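Local coordinates for uncharacterized protein (Nostoc punctiforme, PDB 2R3S) that probably transfers a methyl group from S-adenosylmethionine to a hydroxyl group of a still unidentified substrate, as a dimeric O-methyltransferase, at residues A[128-133]-A[293-298]; A[108-113]-A[287-292]; A[101-106]-A[134-139]; A[240-245]-A[267-272]. One frame throughout, in Å; residues are numbered along the deposited sequence.

Interaction 1 of 4, residues A[128-133]-A[293-298]; sequences GTLSPE and ATTPNG
T294 O, a carbonyl at the C-terminal end of helix 282-294, takes the backbone N-H of T129 in a bond of 3.1 Å from N to O, straight at the hydrogen (171°) and nearly along the C=O axis. The contact ties the loop that leads toward helix 136-143 onto the end of this helix, within the O-methyltransferase domain. The CA of G128 adds a CA-H...O contact to the same oxygen. T129 OG1 also lies 3.3 Å from T294 O. A water bridges the two threonine side chains, 2.8 Å from T129 OG1 and donating to T294 OG1 over 2.7 Å; T294 OG1 is also bonded to the carbonyl of V290, one turn back. G128 has positive phi, and a CB there would run into T294 O.

T295 is the first residue to leave the helix. Its OG1 accepts from G298 N at 2.9 Å, an ST motif, and bonds back to M291 O. Chi1 of 74° sets OG1 between the backbone N and the carbonyl carbon, where it can reach G298 N, and CG2 then falls beside the backbone N, facing T129 OG1 and L130 CD2. An alanine at T295 would probably leave G298 N and M291 O without their hydroxyl partner and open a gap beside L130 CD2. Just beyond, G298 O is bonded to R54 of the second subunit. The apolar end of the contact is L130, which crosses P296 with its CD1 4.0 Å from P296 CD.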
# COMPACT_ATOMS: atom_id res chain seq x y z
N GLY A 128 -2.90 -8.65 -20.50
CA GLY A 128 -2.28 -7.68 -19.62
C GLY A 128 -1.11 -7.00 -20.30
O GLY A 128 -1.23 -6.48 -21.41
N THR A 129 0.04 -7.07 -19.66
CA THR A 129 1.23 -6.38 -20.12
C THR A 129 1.93 -7.13 -21.24
O THR A 129 2.92 -6.64 -21.78
CB THR A 129 2.25 -6.21 -18.97
OG1 THR A 129 2.57 -7.50 -18.42
CG2 THR A 129 1.72 -5.28 -17.90
N LEU A 130 1.42 -8.31 -21.60
CA LEU A 130 2.02 -9.14 -22.65
C LEU A 130 1.44 -8.87 -24.05
O LEU A 130 1.87 -9.51 -25.01
CB LEU A 130 1.91 -10.63 -22.28
CG LEU A 130 2.50 -10.98 -20.89
CD1 LEU A 130 2.82 -12.45 -20.78
CD2 LEU A 130 3.78 -10.14 -20.53
N SER A 131 0.51 -7.93 -24.19
CA SER A 131 0.04 -7.54 -25.53
C SER A 131 1.20 -6.97 -26.35
O SER A 131 2.10 -6.35 -25.80
CB SER A 131 -1.15 -6.56 -25.48
OG SER A 131 -0.82 -5.35 -24.85
N PRO A 132 1.22 -7.24 -27.67
CA PRO A 132 2.29 -6.76 -28.54
C PRO A 132 2.58 -5.26 -28.41
O PRO A 132 1.66 -4.44 -28.40
CB PRO A 132 1.78 -7.07 -29.93
CG PRO A 132 0.98 -8.29 -29.73
CD PRO A 132 0.26 -8.07 -28.44
N GLU A 133 3.87 -4.96 -28.27
CA GLU A 133 4.36 -3.60 -28.16
C GLU A 133 3.69 -2.76 -27.07
O GLU A 133 3.46 -1.55 -27.25
CB GLU A 133 4.26 -2.92 -29.52
CG GLU A 133 4.91 -3.76 -30.62
CD GLU A 133 4.90 -3.06 -31.98
OE1 GLU A 133 3.79 -2.89 -32.53
OE2 GLU A 133 6.00 -2.70 -32.48
N ALA A 293 -1.21 -10.49 -11.08
CA ALA A 293 -1.98 -9.29 -11.36
C ALA A 293 -1.85 -8.82 -12.81
O ALA A 293 -2.78 -8.25 -13.35
CB ALA A 293 -1.62 -8.15 -10.39
N THR A 294 -0.70 -9.07 -13.44
CA THR A 294 -0.36 -8.37 -14.67
C THR A 294 -0.18 -9.24 -15.92
O THR A 294 -0.11 -8.70 -17.01
CB THR A 294 0.94 -7.55 -14.51
OG1 THR A 294 2.05 -8.43 -14.28
CG2 THR A 294 0.82 -6.48 -13.41
N THR A 295 -0.05 -10.55 -15.76
CA THR A 295 0.20 -11.49 -16.85
C THR A 295 -0.84 -12.64 -16.73
O THR A 295 -1.41 -12.86 -15.63
CB THR A 295 1.62 -12.08 -16.83
OG1 THR A 295 1.74 -13.04 -15.78
CG2 THR A 295 2.72 -11.01 -16.67
N PRO A 296 -1.15 -13.32 -17.86
CA PRO A 296 -2.10 -14.45 -17.79
C PRO A 296 -1.62 -15.72 -17.08
O PRO A 296 -2.43 -16.35 -16.44
CB PRO A 296 -2.44 -14.74 -19.28
CG PRO A 296 -2.01 -13.46 -20.03
CD PRO A 296 -0.78 -13.01 -19.25
N ASN A 297 -0.36 -16.10 -17.24
CA ASN A 297 0.22 -17.34 -16.74
C ASN A 297 1.65 -17.16 -16.20
O ASN A 297 2.38 -18.15 -16.08
CB ASN A 297 0.32 -18.41 -17.87
CG ASN A 297 -0.85 -18.37 -18.86
OD1 ASN A 297 -2.00 -18.64 -18.50
ND2 ASN A 297 -0.53 -18.10 -20.14
N GLY A 298 2.10 -15.93 -15.96
CA GLY A 298 3.47 -15.71 -15.48
C GLY A 298 3.60 -16.13 -14.01
O GLY A 298 2.60 -16.32 -13.33
O HOH W 1 4.02 -7.87 -16.07

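Interaction 2 of 4, residues A[108-113]-A[287-292]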
# COMPACT_ATOMS: atom_id res chain seq x y z
N ASN A 108 -3.17 -0.90 -12.20
CA ASN A 108 -4.52 -1.36 -12.56
C ASN A 108 -4.75 -2.86 -12.38
O ASN A 108 -5.85 -3.24 -12.06
CB ASN A 108 -4.88 -1.03 -14.00
CG ASN A 108 -5.25 0.41 -14.20
OD1 ASN A 108 -5.38 1.19 -13.25
ND2 ASN A 108 -5.40 0.78 -15.47
N GLY A 109 -3.75 -3.71 -12.61
CA GLY A 109 -3.89 -5.14 -12.30
C GLY A 109 -4.27 -5.43 -10.85
O GLY A 109 -4.94 -6.42 -10.55
N PHE A 110 -3.89 -4.54 -9.95
CA PHE A 110 -4.19 -4.68 -8.53
C PHE A 110 -5.50 -4.03 -8.11
O PHE A 110 -5.92 -4.21 -6.99
CB PHE A 110 -3.04 -4.11 -7.72
CG PHE A 110 -1.82 -4.93 -7.80
CD1 PHE A 110 -0.88 -4.72 -8.79
CD2 PHE A 110 -1.59 -5.92 -6.87
CE1 PHE A 110 0.25 -5.49 -8.86
CE2 PHE A 110 -0.45 -6.70 -6.93
CZ PHE A 110 0.46 -6.49 -7.93
N ASN A 111 -6.13 -3.26 -8.99
CA ASN A 111 -7.45 -2.73 -8.72
C ASN A 111 -8.50 -3.83 -8.48
O ASN A 111 -9.41 -3.62 -7.70
CB ASN A 111 -7.94 -1.83 -9.86
CG ASN A 111 -7.23 -0.46 -9.91
OD1 ASN A 111 -6.54 -0.06 -8.97
ND2 ASN A 111 -7.45 0.26 -11.01
N ASP A 112 -8.41 -4.96 -9.17
CA ASP A 112 -9.26 -6.12 -8.84
C ASP A 112 -8.44 -7.39 -8.83
O ASP A 112 -8.46 -8.19 -9.76
CB ASP A 112 -10.47 -6.24 -9.78
CG ASP A 112 -11.70 -6.96 -9.12
OD1 ASP A 112 -11.59 -7.59 -8.03
OD2 ASP A 112 -12.79 -6.86 -9.73
N LEU A 113 -7.71 -7.57 -7.75
CA LEU A 113 -6.93 -8.75 -7.52
C LEU A 113 -7.87 -9.91 -7.23
O LEU A 113 -7.55 -11.05 -7.56
CB LEU A 113 -5.96 -8.50 -6.38
CG LEU A 113 -4.73 -9.37 -6.20
CD1 LEU A 113 -3.89 -9.45 -7.48
CD2 LEU A 113 -3.92 -8.78 -5.04
N PHE A 287 7.08 -11.47 -5.84
CA PHE A 287 6.91 -11.12 -7.26
C PHE A 287 5.81 -12.00 -7.93
O PHE A 287 5.19 -11.59 -8.89
CB PHE A 287 8.26 -11.21 -7.97
CG PHE A 287 8.28 -10.52 -9.32
CD1 PHE A 287 8.28 -9.15 -9.40
CD2 PHE A 287 8.24 -11.26 -10.49
CE1 PHE A 287 8.27 -8.53 -10.64
CE2 PHE A 287 8.21 -10.65 -11.71
CZ PHE A 287 8.25 -9.29 -11.79
N SER A 288 5.52 -13.18 -7.37
CA SER A 288 4.49 -14.01 -7.96
C SER A 288 3.10 -13.32 -7.98
O SER A 288 2.32 -13.50 -8.93
CB SER A 288 4.48 -15.42 -7.32
OG SER A 288 3.63 -15.50 -6.20
N LEU A 289 2.80 -12.49 -6.98
CA LEU A 289 1.57 -11.73 -6.96
C LEU A 289 1.58 -10.71 -8.11
O LEU A 289 0.57 -10.51 -8.75
CB LEU A 289 1.32 -11.04 -5.62
CG LEU A 289 -0.11 -10.61 -5.29
CD1 LEU A 289 -0.98 -11.78 -4.92
CD2 LEU A 289 -0.17 -9.52 -4.18
N VAL A 290 2.73 -10.09 -8.36
CA VAL A 290 2.87 -9.19 -9.49
C VAL A 290 2.53 -9.91 -10.81
O VAL A 290 1.77 -9.38 -11.64
CB VAL A 290 4.27 -8.54 -9.52
CG1 VAL A 290 4.42 -7.64 -10.70
CG2 VAL A 290 4.51 -7.75 -8.23
N MSE A 291 3.04 -11.13 -10.97
CA MSE A 291 2.76 -11.92 -12.15
C MSE A 291 1.30 -12.31 -12.24
O MSE A 291 0.74 -12.33 -13.32
CB MSE A 291 3.67 -13.15 -12.23
CG MSE A 291 5.14 -12.80 -12.39
SE MSE A 291 5.48 -11.90 -14.11
CE MSE A 291 5.16 -10.00 -13.62
N LEU A 292 0.67 -12.59 -11.12
CA LEU A 292 -0.77 -12.87 -11.15
C LEU A 292 -1.57 -11.66 -11.61
O LEU A 292 -2.52 -11.79 -12.40
CB LEU A 292 -1.28 -13.34 -9.78
CG LEU A 292 -2.78 -13.58 -9.59
CD1 LEU A 292 -3.31 -14.80 -10.36
CD2 LEU A 292 -3.11 -13.70 -8.12
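F110 lies in 108-111, which has helical backbone angles without the regular bonds, and L113 begins helix 113-119; both face helix 282-294 at a distance, the nearest CA atoms being those of L113 and L292, 8.3 Å apart. No hydrogen bond crosses; the contact is buried and apolar, side chain on side chain except where F110 reaches the helix backbone.

L289 CD2 is the shared point, at the edge of the F110 ring and in its plane, 3.9 Å from F110 CE2; L289 CD2 is as close, 3.9 Å, to L113 CD2. L289 CG is anti to the backbone N (chi1 -160°), and chi2 of 75° then sets the delta carbons, bringing CD2 to this point. The side chain crosses that of L113 at about a right angle while meeting F110 obliquely. The tip of the phenylalanine goes on to the helix backbone: F110 CZ is 3.9 Å from V290 CA, and V290 CG2 lies a little farther off at 4.3 Å from F110 CZ. L113 CD1 makes a looser contact with L292 CD2, 4.4 Å away. F110, before the helix start, and L113, at it, thus share L289 but otherwise touch V290 and L292 respectively.

D112 stands at the N-cap of helix 113-119, its OD1 accepting from A115 N, and this helix also receives L292 on A116 and V117. Y17 of the second subunit meets the F110 ring edge-to-face, its A21 packs on L113 and its Y62 on L289. The second subunit therefore covers both the turn and helix 282-294, beside the start of helix 113-119.

Interaction 3 of 4, residues A[101-106]-A[134-139]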
# COMPACT_ATOMS: atom_id res chain seq x y z
N LEU A 101 6.77 1.83 -11.87
CA LEU A 101 6.22 1.06 -10.76
C LEU A 101 4.82 1.51 -10.34
O LEU A 101 4.01 0.70 -9.91
CB LEU A 101 7.16 1.05 -9.56
CG LEU A 101 8.48 0.30 -9.73
CD1 LEU A 101 9.34 0.62 -8.53
CD2 LEU A 101 8.24 -1.22 -9.86
N LEU A 102 4.54 2.81 -10.53
CA LEU A 102 3.23 3.37 -10.26
C LEU A 102 2.53 3.80 -11.55
O LEU A 102 1.62 4.58 -11.51
CB LEU A 102 3.33 4.57 -9.26
CG LEU A 102 3.85 4.20 -7.86
CD1 LEU A 102 3.70 5.34 -6.89
CD2 LEU A 102 3.19 2.93 -7.30
N SER A 103 2.94 3.25 -12.68
CA SER A 103 2.17 3.40 -13.92
C SER A 103 0.84 2.72 -13.78
O SER A 103 0.76 1.60 -13.28
CB SER A 103 2.87 2.76 -15.12
OG SER A 103 2.01 2.81 -16.25
N PRO A 104 -0.24 3.39 -14.21
CA PRO A 104 -1.53 2.71 -14.13
C PRO A 104 -1.55 1.42 -14.93
O PRO A 104 -2.31 0.53 -14.63
CB PRO A 104 -2.53 3.72 -14.68
CG PRO A 104 -1.73 4.86 -15.24
CD PRO A 104 -0.33 4.77 -14.72
N MSE A 105 -0.66 1.31 -15.90
CA MSE A 105 -0.51 0.11 -16.71
C MSE A 105 -0.05 -1.08 -15.86
O MSE A 105 -0.28 -2.22 -16.20
CB MSE A 105 0.47 0.39 -17.86
CG MSE A 105 0.07 1.61 -18.72
SE MSE A 105 1.19 1.99 -20.27
CE MSE A 105 2.41 3.31 -19.49
N ILE A 106 0.60 -0.78 -14.74
CA ILE A 106 0.98 -1.80 -13.75
C ILE A 106 -0.03 -1.86 -12.59
O ILE A 106 -0.53 -2.93 -12.27
CB ILE A 106 2.41 -1.55 -13.22
CG1 ILE A 106 3.42 -1.74 -14.35
CG2 ILE A 106 2.74 -2.50 -12.07
CD1 ILE A 106 3.32 -3.17 -15.03
N HIS A 134 3.37 -3.38 -25.93
CA HIS A 134 2.73 -2.66 -24.84
C HIS A 134 3.68 -1.55 -24.40
O HIS A 134 4.89 -1.79 -24.24
CB HIS A 134 2.41 -3.60 -23.68
CG HIS A 134 1.41 -3.05 -22.71
ND1 HIS A 134 1.64 -1.91 -21.98
CD2 HIS A 134 0.18 -3.49 -22.35
CE1 HIS A 134 0.59 -1.66 -21.21
NE2 HIS A 134 -0.31 -2.60 -21.43
N PRO A 135 3.17 -0.30 -24.27
CA PRO A 135 4.05 0.83 -23.96
C PRO A 135 4.65 0.85 -22.55
O PRO A 135 5.56 1.62 -22.28
CB PRO A 135 3.15 2.05 -24.19
CG PRO A 135 1.77 1.54 -23.92
CD PRO A 135 1.77 0.13 -24.46
N VAL A 136 4.13 0.02 -21.65
CA VAL A 136 4.68 -0.07 -20.30
C VAL A 136 6.17 -0.50 -20.33
O VAL A 136 6.90 -0.20 -19.40
CB VAL A 136 3.80 -0.95 -19.36
CG1 VAL A 136 4.05 -2.47 -19.57
CG2 VAL A 136 3.99 -0.52 -17.91
N TRP A 137 6.60 -1.14 -21.41
CA TRP A 137 7.98 -1.62 -21.53
C TRP A 137 8.94 -0.55 -22.00
O TRP A 137 10.13 -0.62 -21.69
CB TRP A 137 8.04 -2.93 -22.36
CG TRP A 137 7.16 -3.96 -21.71
CD1 TRP A 137 6.07 -4.58 -22.26
CD2 TRP A 137 7.24 -4.44 -20.34
NE1 TRP A 137 5.47 -5.40 -21.34
CE2 TRP A 137 6.15 -5.33 -20.16
CE3 TRP A 137 8.12 -4.22 -19.27
CZ2 TRP A 137 5.92 -5.99 -18.94
CZ3 TRP A 137 7.88 -4.87 -18.06
CH2 TRP A 137 6.80 -5.74 -17.91
N VAL A 138 8.41 0.49 -22.65
CA VAL A 138 9.19 1.71 -22.89
C VAL A 138 9.41 2.42 -21.56
O VAL A 138 10.53 2.84 -21.27
CB VAL A 138 8.53 2.62 -23.95
CG1 VAL A 138 9.36 3.92 -24.22
CG2 VAL A 138 8.33 1.83 -25.23
N GLN A 139 8.36 2.53 -20.74
CA GLN A 139 8.50 3.11 -19.41
C GLN A 139 9.47 2.31 -18.55
O GLN A 139 10.32 2.89 -17.88
CB GLN A 139 7.16 3.28 -18.69
CG GLN A 139 6.33 4.45 -19.17
CD GLN A 139 7.13 5.74 -19.23
OE1 GLN A 139 7.61 6.22 -18.20
NE2 GLN A 139 7.31 6.27 -20.44
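Two helix starts meet here, each with a side-chain cap: S103 opens helix 104-107 and H134 precedes the turn into helix 136-143. S103, at the N-cap, takes the N-H of M105 on OG, 3.1 Å away. H134 ND1 accepts from V136 N over 3.2 Å, with the donor in the plane of the imidazole (3° out), so that ND1 acts as an acceptor.

M105, a selenomethionine, carries most of the contact. Chi1 of -56° turns its CG anti to the carbonyl carbon, and the extended chi2 (-176°) carries SE on to H134 and P135. M105 SE comes to the rim of the H134 ring, 3.8 Å from CE1, an edge-on selenium-aromatic contact, and lies 3.7 Å from P135 CG. The chain then bends at chi3, and in the conformers described here, each one of two modelled, CE reaches Q139 CG. Nearer the backbone, M105 CB rests on V136 CG2 at 3.6 Å, and I106 CG1 touches the same methyl at 3.8 Å, its side chain crossing the valine at about a right angle.

An alanine at H134 would probably leave V136 N without its cap and the selenium of M105 without its aromatic neighbour.

Around the contact, helix 98-101 brings F100 against both I106 and V136, W137 packs toward V200 of helix 198-211, and Y17 of the second subunit packs on I106.

Interaction 4 of 4, residues A[240-245]-A[267-272]. With EDO (1,2-ethanediol), chain E.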
# COMPACT_ATOMS: atom_id res chain seq x y z
N ASN A 240 15.00 -10.72 -16.82
CA ASN A 240 13.61 -10.42 -16.44
C ASN A 240 12.57 -10.66 -17.56
O ASN A 240 11.64 -9.85 -17.77
CB ASN A 240 13.49 -8.98 -15.87
CG ASN A 240 14.07 -8.84 -14.48
OD1 ASN A 240 13.66 -9.54 -13.55
ND2 ASN A 240 15.01 -7.91 -14.31
N PHE A 241 12.71 -11.81 -18.23
CA PHE A 241 11.78 -12.20 -19.30
C PHE A 241 10.95 -13.40 -18.96
O PHE A 241 9.75 -13.39 -19.16
CB PHE A 241 12.54 -12.50 -20.60
CG PHE A 241 11.66 -12.48 -21.84
CD1 PHE A 241 10.78 -11.42 -22.09
CD2 PHE A 241 11.72 -13.51 -22.78
CE1 PHE A 241 9.98 -11.40 -23.22
CE2 PHE A 241 10.91 -13.47 -23.92
CZ PHE A 241 10.05 -12.42 -24.13
N LEU A 242 11.57 -14.45 -18.47
CA LEU A 242 10.88 -15.75 -18.44
C LEU A 242 9.70 -15.78 -17.50
O LEU A 242 8.73 -16.48 -17.77
CB LEU A 242 11.85 -16.90 -18.11
CG LEU A 242 12.84 -17.33 -19.21
CD1 LEU A 242 13.59 -18.54 -18.65
CD2 LEU A 242 12.14 -17.67 -20.56
N HIS A 243 9.77 -15.02 -16.40
CA HIS A 243 8.66 -14.95 -15.42
C HIS A 243 7.28 -14.55 -15.92
O HIS A 243 6.28 -14.81 -15.24
CB HIS A 243 9.04 -14.06 -14.21
CG HIS A 243 9.47 -12.66 -14.55
ND1 HIS A 243 10.65 -12.12 -14.07
CD2 HIS A 243 8.86 -11.66 -15.24
CE1 HIS A 243 10.75 -10.86 -14.45
NE2 HIS A 243 9.68 -10.56 -15.17
N HIS A 244 7.21 -13.92 -17.09
CA HIS A 244 5.93 -13.53 -17.73
C HIS A 244 5.11 -14.67 -18.35
O HIS A 244 3.92 -14.51 -18.60
CB HIS A 244 6.21 -12.52 -18.84
CG HIS A 244 6.80 -11.24 -18.34
ND1 HIS A 244 8.10 -10.89 -18.59
CD2 HIS A 244 6.27 -10.26 -17.57
CE1 HIS A 244 8.35 -9.72 -18.01
NE2 HIS A 244 7.26 -9.32 -17.38
N PHE A 245 5.73 -15.82 -18.61
CA PHE A 245 5.07 -16.84 -19.44
C PHE A 245 4.85 -18.14 -18.68
O PHE A 245 5.56 -18.41 -17.73
CB PHE A 245 5.93 -17.06 -20.68
CG PHE A 245 6.34 -15.78 -21.36
CD1 PHE A 245 5.43 -15.06 -22.11
CD2 PHE A 245 7.61 -15.27 -21.20
CE1 PHE A 245 5.81 -13.87 -22.73
CE2 PHE A 245 7.99 -14.09 -21.79
CZ PHE A 245 7.09 -13.38 -22.56
N VAL A 267 23.41 -19.90 -21.82
CA VAL A 267 22.29 -19.00 -21.53
C VAL A 267 22.48 -18.47 -20.10
O VAL A 267 22.75 -19.26 -19.20
CB VAL A 267 20.96 -19.74 -21.65
CG1 VAL A 267 19.77 -18.81 -21.38
CG2 VAL A 267 20.85 -20.38 -23.03
N ILE A 268 22.37 -17.16 -19.90
CA ILE A 268 22.29 -16.57 -18.55
C ILE A 268 20.89 -16.00 -18.31
O ILE A 268 20.44 -15.09 -19.01
CB ILE A 268 23.28 -15.44 -18.37
CG1 ILE A 268 24.71 -15.94 -18.60
CG2 ILE A 268 23.16 -14.84 -16.94
CD1 ILE A 268 25.80 -14.94 -18.13
N VAL A 269 20.19 -16.60 -17.34
CA VAL A 269 18.89 -16.09 -16.88
C VAL A 269 19.11 -15.17 -15.69
O VAL A 269 19.86 -15.50 -14.78
CB VAL A 269 17.92 -17.24 -16.53
CG1 VAL A 269 16.59 -16.70 -15.99
CG2 VAL A 269 17.68 -18.10 -17.77
N PHE A 270 18.52 -13.98 -15.74
CA PHE A 270 18.59 -13.03 -14.63
C PHE A 270 17.14 -12.74 -14.25
O PHE A 270 16.37 -12.28 -15.07
CB PHE A 270 19.35 -11.77 -15.03
CG PHE A 270 19.34 -10.69 -13.97
CD1 PHE A 270 20.20 -10.75 -12.89
CD2 PHE A 270 18.48 -9.61 -14.07
CE1 PHE A 270 20.19 -9.74 -11.91
CE2 PHE A 270 18.47 -8.62 -13.09
CZ PHE A 270 19.32 -8.69 -12.02
N ASP A 271 16.75 -13.07 -13.02
CA ASP A 271 15.33 -13.10 -12.69
C ASP A 271 15.13 -13.18 -11.18
O ASP A 271 16.09 -13.22 -10.44
CB ASP A 271 14.65 -14.28 -13.42
CG ASP A 271 13.24 -13.94 -13.95
OD1 ASP A 271 12.38 -13.48 -13.16
OD2 ASP A 271 13.00 -14.17 -15.17
N PHE A 272 13.87 -13.14 -10.75
CA PHE A 272 13.49 -13.34 -9.36
C PHE A 272 13.31 -14.83 -9.14
O PHE A 272 12.36 -15.41 -9.69
CB PHE A 272 12.15 -12.65 -9.04
CG PHE A 272 12.22 -11.17 -9.03
CD1 PHE A 272 12.80 -10.50 -7.97
CD2 PHE A 272 11.72 -10.43 -10.07
CE1 PHE A 272 12.87 -9.12 -7.95
CE2 PHE A 272 11.79 -9.05 -10.06
CZ PHE A 272 12.37 -8.40 -9.00
C1 EDO E . 13.89 -7.01 -19.21
O1 EDO E . 13.98 -8.04 -20.26
C2 EDO E . 12.63 -6.13 -19.20
O2 EDO E . 11.49 -6.63 -18.48
O HOH W 2 14.32 -14.30 -17.54
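Hydrogen bonds dominate this contact. N240 N gives its hydrogen to F270 O over 2.7 Å, nearly straight at 173°. H243 ND1 donates to D271 OD1 at 2.4 Å; the bond is fitted very short, and its exact length is doubtful. The carboxylate plane stands 87° from that of the imidazole, and OD1 lies at the ring edge. The same oxygen takes F272 N with its anti lone pair at 2.9 Å. D271 OD2 accepts from a water 2.7 Å away, which in turn accepts from L242 N. Both carboxylate oxygens are thus engaged, which would probably hold the group from turning.

Among the side chains, the N240 amide lies beside F270 and points the same way, with ND2 at the ring edge, 3.7 Å from CE2, and the planes 76° apart. N240 OD1 is bonded to Q328. L242 CD1 meets V269 CG2 at 4.2 Å. Beside this, the imidazole of H244 has H243 CD2 over the centre of one face, and F287 meets the H243 ring edge-to-face.

A 1,2-ethanediol, probably from the crystallisation liquor, donates weakly to N240 O and is also bonded to S173 O and P239 O.

The segments are the loop following strand 233-239 and the end of the adjacent parallel strand 265-271; such strand ends of the Rossmann-like methyltransferase sheet border the region where the cofactor and substrate probably bind.

In the fold
Along the chain the segments come in the order 101-106, 108-113, 128-133, 134-139, then those of interaction 4, then 287-292 and 293-298. Interaction 4 is nested inside the loops closed by interactions 1 and 2, whose second segments share helix 282-294. Interactions 1, 2 and 3 cross one another in sequence, and their centres lie about 11 to 13 Å apart; all three touch the second subunit. Interaction 4 lies at the end of strand 265-271 of the seven-stranded sheet, its centre about 14 Å from that of interaction 1 and 18 Å from those of 2 and 3. M291 SE packs on H243 O, L130 on H244 and F245, and W137 on H244, linking the parts that touch the second subunit to the end of the sheet near the likely active site.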